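Long-range contacts in acetyltransferase, GNAT family (Streptococcus pneumoniae, PDB 2I79), which binds acetyl coenzyme A and, like other GNAT-family N-acetyltransferases, probably transfers its acetyl group to an amine of an acceptor substrate: residues R85-L90 with I120-L126; S56-L62 with V74-Q80; P12-L18 with M46-N51. All blocks are in the same frame, centred on the assembly; numbering follows the deposited sequence.

Contact 1 (R85-L90 with I120-L126); sequences RHIGDL and ILRRLQL. With ACO (acetyl coenzyme *a), chain G.
Two neighbouring parallel strands, 87-90 and 123-126, pair I87 with R123, G88 with L124 and D89 with Q125, their CA atoms 4.8, 4.8 and 5.1 Å apart; at L90 and L126 the gap is already 5.6 Å. The axes approach to 4.6 Å and differ by 34° in direction. H86 (phi/psi -88/0) leads in from a turn, and its O accepts R122 N at 2.7 Å and, weakly, R123 N at 3.0 Å. Next come G88 N to R123 O (2.8 Å), Q125 N to G88 O (3.0 Å) and L90 N to Q125 O (2.8 Å). On the face bearing I87 and D89, Q125 (chi1 p, chi2 t) spends both ends of its amide: NE2 donates to D89 OD1 at 2.8 Å, and OE1 accepts R123 NH1 at 3.1 Å. R123 also forms a salt bridge with E147 and bonds through NE to E151 O of the second subunit. G88 suits the other face, because a CB there would lie only 3.0 Å from L124 CD2. The acetyl CH3 of the cofactor lies 3.2 Å from L90 O and 3.5 Å from L126 CD1, at the splayed pair of parallel strands where GNAT folds receive acetyl coenzyme A.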
loop_
_atom_site.group_PDB
_atom_site.type_symbol
_atom_site.label_atom_id
_atom_site.label_comp_id
_atom_site.label_asym_id
_atom_site.label_seq_id
_atom_site.Cartn_x
_atom_site.Cartn_y
_atom_site.Cartn_z
ATOM N N ARG A 85 7.982 8.287 4.743
ATOM C CA ARG A 85 7.181 9.527 4.853
ATOM C C ARG A 85 7.264 10.447 3.598
ATOM O O ARG A 85 6.381 11.264 3.354
ATOM C CB ARG A 85 7.636 10.272 6.121
ATOM C CG ARG A 85 6.856 11.500 6.469
ATOM C CD ARG A 85 6.888 11.788 7.979
ATOM N NE ARG A 85 8.223 12.150 8.440
ATOM C CZ ARG A 85 8.724 11.892 9.657
ATOM N NH1 ARG A 85 8.039 11.214 10.584
ATOM N NH2 ARG A 85 9.961 12.304 9.948
ATOM N N HIS A 86 8.314 10.265 2.813
ATOM C CA HIS A 86 8.610 11.059 1.608
ATOM C C HIS A 86 7.962 10.515 0.332
ATOM O O HIS A 86 8.142 11.094 -0.732
ATOM C CB HIS A 86 10.139 11.098 1.407
ATOM C CG HIS A 86 10.743 9.739 1.233
ATOM N ND1 HIS A 86 11.044 9.214 -0.007
ATOM C CD2 HIS A 86 10.980 8.750 2.123
ATOM C CE1 HIS A 86 11.509 7.986 0.145
ATOM N NE2 HIS A 86 11.465 7.678 1.423
ATOM N N ILE A 87 7.219 9.414 0.452
ATOM C CA ILE A 87 6.569 8.735 -0.660
ATOM C C ILE A 87 5.042 8.969 -0.646
ATOM O O ILE A 87 4.347 8.579 0.303
ATOM C CB ILE A 87 6.802 7.204 -0.582
ATOM C CG1 ILE A 87 8.307 6.865 -0.524
ATOM C CG2 ILE A 87 6.141 6.493 -1.756
ATOM C CD1 ILE A 87 8.595 5.420 -0.159
ATOM N N GLY A 88 4.537 9.600 -1.702
ATOM C CA GLY A 88 3.108 9.824 -1.895
ATOM C C GLY A 88 2.563 8.853 -2.913
ATOM O O GLY A 88 3.097 8.721 -4.022
ATOM N N ASP A 89 1.517 8.138 -2.520
ATOM C CA ASP A 89 0.798 7.238 -3.419
ATOM C C ASP A 89 -0.276 8.049 -4.094
ATOM O O ASP A 89 -1.129 8.654 -3.407
ATOM C CB ASP A 89 0.177 6.103 -2.606
ATOM C CG ASP A 89 1.241 5.229 -1.942
ATOM O OD1 ASP A 89 2.012 4.602 -2.691
ATOM O OD2 ASP A 89 1.329 5.192 -0.682
ATOM N N LEU A 90 -0.231 8.074 -5.422
ATOM C CA LEU A 90 -1.110 8.921 -6.213
ATOM C C LEU A 90 -2.338 8.130 -6.711
ATOM O O LEU A 90 -2.237 6.946 -7.070
ATOM C CB LEU A 90 -0.304 9.561 -7.374
ATOM C CG LEU A 90 -0.712 10.844 -8.124
ATOM C CD1 LEU A 90 -0.778 12.101 -7.297
ATOM C CD2 LEU A 90 0.308 11.092 -9.244
ATOM N N ILE A 120 8.477 17.634 1.930
ATOM C CA ILE A 120 8.479 16.318 2.584
ATOM C C ILE A 120 8.480 15.218 1.520
ATOM O O ILE A 120 9.265 14.276 1.591
ATOM C CB ILE A 120 7.260 16.148 3.513
ATOM C CG1 ILE A 120 7.143 17.351 4.469
ATOM C CG2 ILE A 120 7.351 14.820 4.326
ATOM C CD1 ILE A 120 5.776 17.509 5.168
ATOM N N LEU A 121 7.596 15.336 0.528
ATOM C CA LEU A 121 7.510 14.304 -0.488
ATOM C C LEU A 121 8.700 14.464 -1.405
ATOM O O LEU A 121 9.014 15.588 -1.849
ATOM C CB LEU A 121 6.182 14.362 -1.247
ATOM C CG LEU A 121 4.926 14.107 -0.400
ATOM C CD1 LEU A 121 3.697 14.390 -1.204
ATOM C CD2 LEU A 121 4.866 12.676 0.227
ATOM N N ARG A 122 9.394 13.339 -1.617
ATOM C CA ARG A 122 10.485 13.221 -2.575
ATOM C C ARG A 122 10.243 12.112 -3.623
ATOM O O ARG A 122 11.110 11.799 -4.433
ATOM C CB ARG A 122 11.784 12.935 -1.825
ATOM C CG ARG A 122 12.140 13.970 -0.749
ATOM C CD ARG A 122 12.306 15.402 -1.287
ATOM N NE ARG A 122 13.320 15.473 -2.339
ATOM C CZ ARG A 122 14.633 15.391 -2.122
ATOM N NH1 ARG A 122 15.115 15.273 -0.891
ATOM N NH2 ARG A 122 15.478 15.435 -3.142
ATOM N N ARG A 123 9.069 11.511 -3.599
ATOM C CA ARG A 123 8.698 10.471 -4.554
ATOM C C ARG A 123 7.167 10.371 -4.647
ATOM O O ARG A 123 6.461 10.451 -3.617
ATOM C CB ARG A 123 9.313 9.112 -4.165
ATOM C CG ARG A 123 8.630 7.915 -4.856
ATOM C CD ARG A 123 9.145 6.537 -4.439
ATOM N NE ARG A 123 9.924 6.124 -5.525
ATOM C CZ ARG A 123 9.565 5.329 -6.536
ATOM N NH1 ARG A 123 8.446 4.641 -6.588
ATOM N NH2 ARG A 123 10.453 5.163 -7.474
ATOM N N LEU A 124 6.671 10.249 -5.882
ATOM C CA LEU A 124 5.289 9.872 -6.157
ATOM C C LEU A 124 5.256 8.542 -6.924
ATOM O O LEU A 124 6.128 8.235 -7.735
ATOM C CB LEU A 124 4.523 10.958 -6.936
ATOM C CG LEU A 124 4.458 12.360 -6.322
ATOM C CD1 LEU A 124 3.812 13.337 -7.306
ATOM C CD2 LEU A 124 3.704 12.368 -4.985
ATOM N N GLN A 125 4.236 7.751 -6.632
ATOM C CA GLN A 125 4.128 6.428 -7.185
ATOM C C GLN A 125 2.679 5.967 -7.249
ATOM O O GLN A 125 1.812 6.470 -6.516
ATOM C CB GLN A 125 4.938 5.445 -6.336
ATOM C CG GLN A 125 4.347 5.172 -4.937
ATOM C CD GLN A 125 5.170 4.167 -4.148
ATOM O OE1 GLN A 125 6.349 3.963 -4.419
ATOM N NE2 GLN A 125 4.540 3.520 -3.175
ATOM N N LEU A 126 2.444 5.014 -8.153
ATOM C CA LEU A 126 1.188 4.298 -8.269
ATOM C C LEU A 126 1.438 3.016 -9.019
ATOM O O LEU A 126 2.541 2.773 -9.480
ATOM C CB LEU A 126 0.157 5.105 -9.039
ATOM C CG LEU A 126 0.413 5.450 -10.517
ATOM C CD1 LEU A 126 -0.934 5.809 -11.040
ATOM C CD2 LEU A 126 1.379 6.584 -10.757
HETATM N N1A ACO G . -4.235 5.228 -25.375
HETATM C C2A ACO G . -3.310 6.204 -25.260
HETATM N N3A ACO G . -3.629 7.477 -24.956
HETATM C C4A ACO G . -4.909 7.840 -24.742
HETATM C C5A ACO G . -5.970 6.839 -24.831
HETATM C C6A ACO G . -5.550 5.469 -25.161
HETATM N N6A ACO G . -6.475 4.491 -25.264
HETATM N N7A ACO G . -7.121 7.467 -24.584
HETATM C C8A ACO G . -6.808 8.777 -24.346
HETATM N N9A ACO G . -5.485 8.991 -24.447
HETATM C C1B ACO G . -4.663 10.221 -24.262
HETATM C C2B ACO G . -5.184 11.553 -24.777
HETATM O O2B ACO G . -4.851 11.764 -26.151
HETATM C C3B ACO G . -4.424 12.507 -23.891
HETATM O O3B ACO G . -3.055 12.633 -24.229
HETATM P P3B ACO G . -2.421 13.925 -24.931
HETATM O O7A ACO G . -3.024 13.669 -26.303
HETATM O O8A ACO G . -0.920 13.792 -24.834
HETATM O O9A ACO G . -2.924 15.128 -24.173
HETATM C C4B ACO G . -4.388 11.777 -22.557
HETATM O O4B ACO G . -4.421 10.389 -22.867
HETATM C C5B ACO G . -5.560 12.203 -21.682
HETATM O O5B ACO G . -5.124 13.386 -21.001
HETATM P P1A ACO G . -6.216 14.268 -20.218
HETATM O O1A ACO G . -7.404 14.532 -21.105
HETATM O O2A ACO G . -5.435 15.396 -19.575
HETATM O O3A ACO G . -6.733 13.169 -19.148
HETATM P P2A ACO G . -8.271 12.757 -18.766
HETATM O O4A ACO G . -8.999 11.897 -19.806
HETATM O O5A ACO G . -8.895 14.038 -18.268
HETATM O O6A ACO G . -7.869 11.794 -17.510
HETATM C CBP ACO G . -7.753 9.469 -16.758
HETATM C CCP ACO G . -7.256 10.528 -17.724
HETATM C CDP ACO G . -6.937 8.190 -17.001
HETATM C CEP ACO G . -7.573 10.003 -15.329
HETATM C CAP ACO G . -9.236 9.190 -17.027
HETATM O OAP ACO G . -9.434 8.580 -18.325
HETATM C C9P ACO G . -9.842 8.320 -15.939
HETATM O O9P ACO G . -10.245 8.831 -14.911
HETATM N N8P ACO G . -9.932 7.016 -16.170
HETATM C C7P ACO G . -10.531 6.039 -15.252
HETATM C C6P ACO G . -9.822 5.934 -13.902
HETATM C C5P ACO G . -8.356 5.653 -14.077
HETATM O O5P ACO G . -8.009 4.723 -14.776
HETATM N N4P ACO G . -7.506 6.458 -13.452
HETATM C C3P ACO G . -6.061 6.308 -13.514
HETATM C C2P ACO G . -5.539 5.121 -12.715
HETATM S S1P ACO G . -5.866 5.383 -10.994
HETATM C C ACO G . -4.583 6.004 -10.215
HETATM O O ACO G . -4.323 7.124 -10.588
HETATM C CH3 ACO G . -3.868 5.178 -9.161
#

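Contact 2 (S56-L62 with V74-Q80)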
loop_
_atom_site.group_PDB
_atom_site.type_symbol
_atom_site.label_atom_id
_atom_site.label_comp_id
_atom_site.label_asym_id
_atom_site.label_seq_id
_atom_site.Cartn_x
_atom_site.Cartn_y
_atom_site.Cartn_z
ATOM N N SER A 56 -2.736 17.155 7.281
ATOM C CA SER A 56 -1.511 16.364 7.122
ATOM C C SER A 56 -0.607 17.110 6.156
ATOM O O SER A 56 -1.076 17.658 5.153
ATOM C CB SER A 56 -1.874 14.979 6.551
ATOM O OG SER A 56 -0.739 14.246 6.134
ATOM N N ASP A 57 0.688 17.131 6.426
ATOM C CA ASP A 57 1.583 17.924 5.595
ATOM C C ASP A 57 2.171 17.158 4.398
ATOM O O ASP A 57 2.820 17.753 3.566
ATOM C CB ASP A 57 2.688 18.592 6.435
ATOM C CG ASP A 57 3.349 17.641 7.415
ATOM O OD1 ASP A 57 3.424 16.413 7.123
ATOM O OD2 ASP A 57 3.795 18.130 8.496
ATOM N N ASN A 58 1.956 15.848 4.329
ATOM C CA ASN A 58 2.474 15.045 3.221
ATOM C C ASN A 58 1.350 14.327 2.451
ATOM O O ASN A 58 1.597 13.448 1.630
ATOM C CB ASN A 58 3.588 14.084 3.701
ATOM C CG ASN A 58 3.075 12.890 4.532
ATOM O OD1 ASN A 58 1.966 12.877 5.054
ATOM N ND2 ASN A 58 3.922 11.897 4.675
ATOM N N GLN A 59 0.113 14.736 2.707
ATOM C CA GLN A 59 -1.010 14.217 1.989
ATOM C C GLN A 59 -1.892 15.362 1.476
ATOM O O GLN A 59 -1.832 16.478 2.003
ATOM C CB GLN A 59 -1.808 13.277 2.881
ATOM C CG GLN A 59 -1.025 12.074 3.408
ATOM C CD GLN A 59 -1.860 11.196 4.304
ATOM O OE1 GLN A 59 -2.104 11.529 5.476
ATOM N NE2 GLN A 59 -2.308 10.077 3.778
ATOM N N ILE A 60 -2.695 15.079 0.443
ATOM C CA ILE A 60 -3.635 16.054 -0.109
ATOM C C ILE A 60 -4.707 15.426 -0.991
ATOM O O ILE A 60 -4.458 14.442 -1.687
ATOM C CB ILE A 60 -2.899 17.157 -0.914
ATOM C CG1 ILE A 60 -3.821 18.370 -1.133
ATOM C CG2 ILE A 60 -2.401 16.634 -2.228
ATOM C CD1 ILE A 60 -3.067 19.704 -1.265
ATOM N N THR A 61 -5.891 16.039 -0.982
ATOM C CA THR A 61 -6.948 15.747 -1.927
ATOM C C THR A 61 -7.354 17.045 -2.624
ATOM O O THR A 61 -7.758 17.996 -1.970
ATOM C CB THR A 61 -8.186 15.143 -1.263
ATOM O OG1 THR A 61 -7.824 13.938 -0.622
ATOM C CG2 THR A 61 -9.313 14.849 -2.294
ATOM N N LEU A 62 -7.208 17.063 -3.949
ATOM C CA LEU A 62 -7.591 18.185 -4.805
ATOM C C LEU A 62 -8.798 17.819 -5.652
ATOM O O LEU A 62 -8.869 16.723 -6.216
ATOM C CB LEU A 62 -6.455 18.565 -5.749
ATOM C CG LEU A 62 -5.169 19.196 -5.171
ATOM C CD1 LEU A 62 -4.142 19.402 -6.289
ATOM C CD2 LEU A 62 -5.427 20.508 -4.459
ATOM N N VAL A 74 -7.710 14.290 -7.543
ATOM C CA VAL A 74 -6.379 13.717 -7.400
ATOM C C VAL A 74 -6.113 13.597 -5.892
ATOM O O VAL A 74 -6.389 14.505 -5.104
ATOM C CB VAL A 74 -5.258 14.485 -8.196
ATOM C CG1 VAL A 74 -5.227 15.957 -7.883
ATOM C CG2 VAL A 74 -3.857 13.846 -7.933
ATOM N N ASN A 75 -5.603 12.436 -5.505
ATOM C CA ASN A 75 -5.373 12.108 -4.122
ATOM C C ASN A 75 -3.908 11.738 -3.943
ATOM O O ASN A 75 -3.366 10.906 -4.693
ATOM C CB ASN A 75 -6.256 10.928 -3.795
ATOM C CG ASN A 75 -6.770 10.960 -2.416
ATOM O OD1 ASN A 75 -6.351 10.164 -1.573
ATOM N ND2 ASN A 75 -7.674 11.891 -2.145
ATOM N N ILE A 76 -3.238 12.391 -3.005
ATOM C CA ILE A 76 -1.963 11.875 -2.522
ATOM C C ILE A 76 -2.120 11.378 -1.093
ATOM O O ILE A 76 -2.590 12.090 -0.210
ATOM C CB ILE A 76 -0.836 12.882 -2.576
ATOM C CG1 ILE A 76 -0.633 13.378 -4.011
ATOM C CG2 ILE A 76 0.425 12.237 -2.020
ATOM C CD1 ILE A 76 0.336 14.530 -4.105
ATOM N N THR A 77 -1.728 10.129 -0.915
ATOM C CA THR A 77 -1.771 9.412 0.344
ATOM C C THR A 77 -0.344 9.049 0.743
ATOM O O THR A 77 0.520 8.933 -0.105
ATOM C CB THR A 77 -2.624 8.160 0.144
ATOM O OG1 THR A 77 -3.917 8.410 0.683
ATOM C CG2 THR A 77 -2.002 6.947 0.765
ATOM N N ALA A 78 -0.098 8.877 2.037
ATOM C CA ALA A 78 1.259 8.634 2.528
ATOM C C ALA A 78 1.274 8.121 3.959
ATOM O O ALA A 78 0.480 8.557 4.794
ATOM C CB ALA A 78 2.080 9.914 2.434
ATOM N N ASP A 79 2.205 7.220 4.240
ATOM C CA ASP A 79 2.503 6.784 5.604
ATOM C C ASP A 79 3.314 7.811 6.352
ATOM O O ASP A 79 3.913 8.679 5.741
ATOM C CB ASP A 79 3.260 5.462 5.556
ATOM C CG ASP A 79 2.364 4.314 5.132
ATOM O OD1 ASP A 79 1.124 4.511 5.008
ATOM O OD2 ASP A 79 2.889 3.211 4.927
ATOM N N GLN A 80 3.335 7.704 7.683
ATOM C CA GLN A 80 3.934 8.731 8.531
ATOM C C GLN A 80 5.284 8.359 9.139
ATOM O O GLN A 80 5.988 9.244 9.610
ATOM C CB GLN A 80 2.953 9.149 9.647
ATOM C CG GLN A 80 1.665 9.851 9.175
ATOM C CD GLN A 80 1.928 10.960 8.177
ATOM O OE1 GLN A 80 1.404 10.938 7.052
ATOM N NE2 GLN A 80 2.814 11.885 8.540
#
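Four backbone hydrogen bonds hold these antiparallel arms of a beta hairpin, formed by strands 60-66 and 69-77. They come in two reciprocal pairs: I60 N to I76 O (3.1 Å) with I76 N to I60 O (2.7 Å), and L62 N to V74 O (2.9 Å) with V74 N to L62 O (3.0 Å). Between them T61 and N75 form a non-hydrogen-bonded pair, their CA atoms only 4.5 Å apart. Their polar side chains share a face that helix 43-55 covers: T61 OG1 lies 2.6 Å from N75 ND2, and T61 OG1 is hydrogen-bonded to Q53 NE2 of that helix. Beyond the pairing, N58 ties the hairpin's open end to the loop leading into strand 87-94: ND2 bonds to R85 O and, weakly, to D79 O (3.4 Å). The small A78 fits beside this amide, its CB 3.5 Å from N58 ND2. The opposite face is aliphatic, with I60, L62, V74 and I76; helix 103-117 covers it at I60 (W114) and V74 (L107, A111), while I76 packs on L90 of the neighbouring strand. Branched residues fill this layer: I60 CG2 touches I76 CD1 at 3.9 Å, and V74 CG1 reaches L62 CB at 3.6 Å.

Contact 3 (P12-L18 with M46-N51); sequences PKDAAEL and MEIFLN
Build 12-18 as a short 3-10 turn, P12 to D14, running into an alpha helix: A15 N bonds to P12 O at 3.1 Å, and L18 N to D14 O at 2.9 Å. Residues 46-51 are plain alpha helix, with L50 N on M46 O (2.8 Å) and N51 N on E47 O (3.0 Å). The two meet through shape alone, and their closest CA atoms are those of P12 and E47, 4.8 Å apart. At A15 the helices are also close, and its lone CB, pointing at the second helix, fits the narrow space among M46, E47 and L50, 4.0 Å from M46 CB and 3.7 Å from E47 N. The answering bump is L50 (chi1 m, chi2 t), received between the turn and the first helix: its CB lies 4.2 Å from P12 CA, its CD1 3.9 Å from A15 N, and its CD2 3.8 Å from L18 CD2. L18 (t, p) also rests CD2 against M46 SD at 3.9 Å; flexible M46, folded back by chi values t, p, p, closes the buried end. At the outer end the rigid P12 ring lies over the second helix, with CG 3.4 Å from N51 OD1 and CB 3.8 Å from E47 CG. There the aliphatic part of E47 packs, while its carboxylate suits the edge open to solvent. L18 continues onto L63 and I73 of the sheet, and F49 reaches T61 and N75. This is the pair of N-terminal helices of the GNAT fold, packed together on one face of its central sheet.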
loop_
_atom_site.group_PDB
_atom_site.type_symbol
_atom_site.label_atom_id
_atom_site.label_comp_id
_atom_site.label_asym_id
_atom_site.label_seq_id
_atom_site.Cartn_x
_atom_site.Cartn_y
_atom_site.Cartn_z
ATOM N N PRO A 12 -13.913 19.661 4.334
ATOM C CA PRO A 12 -14.951 18.800 4.943
ATOM C C PRO A 12 -16.367 19.050 4.394
ATOM O O PRO A 12 -17.139 18.110 4.260
ATOM C CB PRO A 12 -14.847 19.130 6.457
ATOM C CG PRO A 12 -13.953 20.394 6.510
ATOM C CD PRO A 12 -13.029 20.253 5.352
ATOM N N LYS A 13 -16.682 20.290 4.037
ATOM C CA LYS A 13 -17.970 20.617 3.408
ATOM C C LYS A 13 -18.269 19.885 2.071
ATOM O O LYS A 13 -19.447 19.751 1.687
ATOM C CB LYS A 13 -18.108 22.139 3.203
ATOM C CG LYS A 13 -17.081 22.741 2.218
ATOM C CD LYS A 13 -17.583 24.028 1.545
ATOM C CE LYS A 13 -16.505 24.650 0.644
ATOM N NZ LYS A 13 -17.036 25.795 -0.187
ATOM N N ASP A 14 -17.219 19.438 1.369
ATOM C CA ASP A 14 -17.361 18.690 0.132
ATOM C C ASP A 14 -17.710 17.190 0.315
ATOM O O ASP A 14 -17.934 16.492 -0.672
ATOM C CB ASP A 14 -16.061 18.775 -0.693
ATOM C CG ASP A 14 -15.599 20.216 -0.925
ATOM O OD1 ASP A 14 -16.440 21.079 -1.182
ATOM O OD2 ASP A 14 -14.382 20.485 -0.861
ATOM N N ALA A 15 -17.724 16.690 1.545
ATOM C CA ALA A 15 -17.821 15.242 1.804
ATOM C C ALA A 15 -18.915 14.488 1.011
ATOM O O ALA A 15 -18.663 13.429 0.430
ATOM C CB ALA A 15 -18.019 15.020 3.306
ATOM N N ALA A 16 -20.122 15.040 1.004
ATOM C CA ALA A 16 -21.289 14.389 0.413
ATOM C C ALA A 16 -21.153 14.330 -1.092
ATOM O O ALA A 16 -21.429 13.292 -1.706
ATOM C CB ALA A 16 -22.612 15.155 0.831
ATOM N N GLU A 17 -20.736 15.451 -1.685
ATOM C CA GLU A 17 -20.541 15.520 -3.149
ATOM C C GLU A 17 -19.397 14.626 -3.579
ATOM O O GLU A 17 -19.466 13.998 -4.628
ATOM C CB GLU A 17 -20.257 16.939 -3.623
ATOM C CG GLU A 17 -21.403 17.925 -3.526
ATOM C CD GLU A 17 -20.895 19.378 -3.594
ATOM O OE1 GLU A 17 -20.538 19.821 -4.710
ATOM O OE2 GLU A 17 -20.823 20.048 -2.535
ATOM N N LEU A 18 -18.346 14.568 -2.772
ATOM C CA LEU A 18 -17.197 13.730 -3.085
ATOM C C LEU A 18 -17.560 12.256 -2.991
ATOM O O LEU A 18 -17.125 11.476 -3.807
ATOM C CB LEU A 18 -16.015 14.065 -2.168
ATOM C CG LEU A 18 -14.711 13.268 -2.400
ATOM C CD1 LEU A 18 -14.283 13.217 -3.905
ATOM C CD2 LEU A 18 -13.638 13.839 -1.521
ATOM N N MET A 46 -16.511 10.345 5.203
ATOM C CA MET A 46 -15.651 11.074 4.281
ATOM C C MET A 46 -15.138 12.365 4.927
ATOM O O MET A 46 -14.012 12.771 4.686
ATOM C CB MET A 46 -16.352 11.368 2.958
ATOM C CG MET A 46 -15.465 12.126 1.973
ATOM S SD MET A 46 -14.048 11.178 1.341
ATOM C CE MET A 46 -14.899 10.037 0.264
ATOM N N GLU A 47 -15.988 13.000 5.721
ATOM C CA GLU A 47 -15.661 14.259 6.398
ATOM C C GLU A 47 -14.400 14.096 7.298
ATOM O O GLU A 47 -13.522 14.961 7.324
ATOM C CB GLU A 47 -16.898 14.721 7.177
ATOM C CG GLU A 47 -17.050 16.218 7.378
ATOM C CD GLU A 47 -18.474 16.651 7.815
ATOM O OE1 GLU A 47 -19.500 16.038 7.407
ATOM O OE2 GLU A 47 -18.559 17.656 8.547
ATOM N N ILE A 48 -14.294 12.960 7.983
ATOM C CA ILE A 48 -13.079 12.577 8.720
ATOM C C ILE A 48 -11.861 12.475 7.780
ATOM O O ILE A 48 -10.863 13.203 7.915
ATOM C CB ILE A 48 -13.315 11.235 9.493
ATOM C CG1 ILE A 48 -14.306 11.466 10.657
ATOM C CG2 ILE A 48 -11.970 10.619 9.988
ATOM C CD1 ILE A 48 -15.099 10.229 11.097
ATOM N N PHE A 49 -11.947 11.596 6.799
ATOM C CA PHE A 49 -10.877 11.510 5.819
ATOM C C PHE A 49 -10.418 12.910 5.343
ATOM O O PHE A 49 -9.210 13.188 5.263
ATOM C CB PHE A 49 -11.295 10.641 4.635
ATOM C CG PHE A 49 -10.268 10.586 3.534
ATOM C CD1 PHE A 49 -9.119 9.818 3.675
ATOM C CD2 PHE A 49 -10.443 11.317 2.355
ATOM C CE1 PHE A 49 -8.160 9.769 2.662
ATOM C CE2 PHE A 49 -9.499 11.265 1.339
ATOM C CZ PHE A 49 -8.348 10.487 1.496
ATOM N N LEU A 50 -11.374 13.782 5.026
ATOM C CA LEU A 50 -11.055 15.087 4.437
ATOM C C LEU A 50 -10.349 16.041 5.425
ATOM O O LEU A 50 -9.445 16.800 5.014
ATOM C CB LEU A 50 -12.306 15.728 3.821
ATOM C CG LEU A 50 -12.739 15.070 2.513
ATOM C CD1 LEU A 50 -13.945 15.769 1.939
ATOM C CD2 LEU A 50 -11.613 15.078 1.507
ATOM N N ASN A 51 -10.745 15.997 6.699
ATOM C CA ASN A 51 -10.036 16.724 7.762
ATOM C C ASN A 51 -8.552 16.273 7.863
ATOM O O ASN A 51 -7.632 17.111 7.869
ATOM C CB ASN A 51 -10.763 16.581 9.127
ATOM C CG ASN A 51 -12.123 17.333 9.170
ATOM O OD1 ASN A 51 -12.244 18.452 8.663
ATOM N ND2 ASN A 51 -13.139 16.716 9.783
#

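In the fold
From the N terminus, contact 3 is made first: it brings helix 43-55 back against the start of helix 15-26, closing a loop of 27 residues. The chain then enters strand 60-66, and contact 2 shuts the tight hairpin with strand 69-77 over 11 residues. Contact 1 comes last, spanning the 29 residues that hold helix 103-117 in a beta-alpha-beta crossover. The three follow in series, neither nesting nor crossing. F49 joins contact 3 to contact 2 by packing on T61 and N75, while D89 N lies 2.7 Å from T77 O where contacts 2 and 1 share the sheet. Contacts 1 and 3 do not touch; the hairpin lies between them.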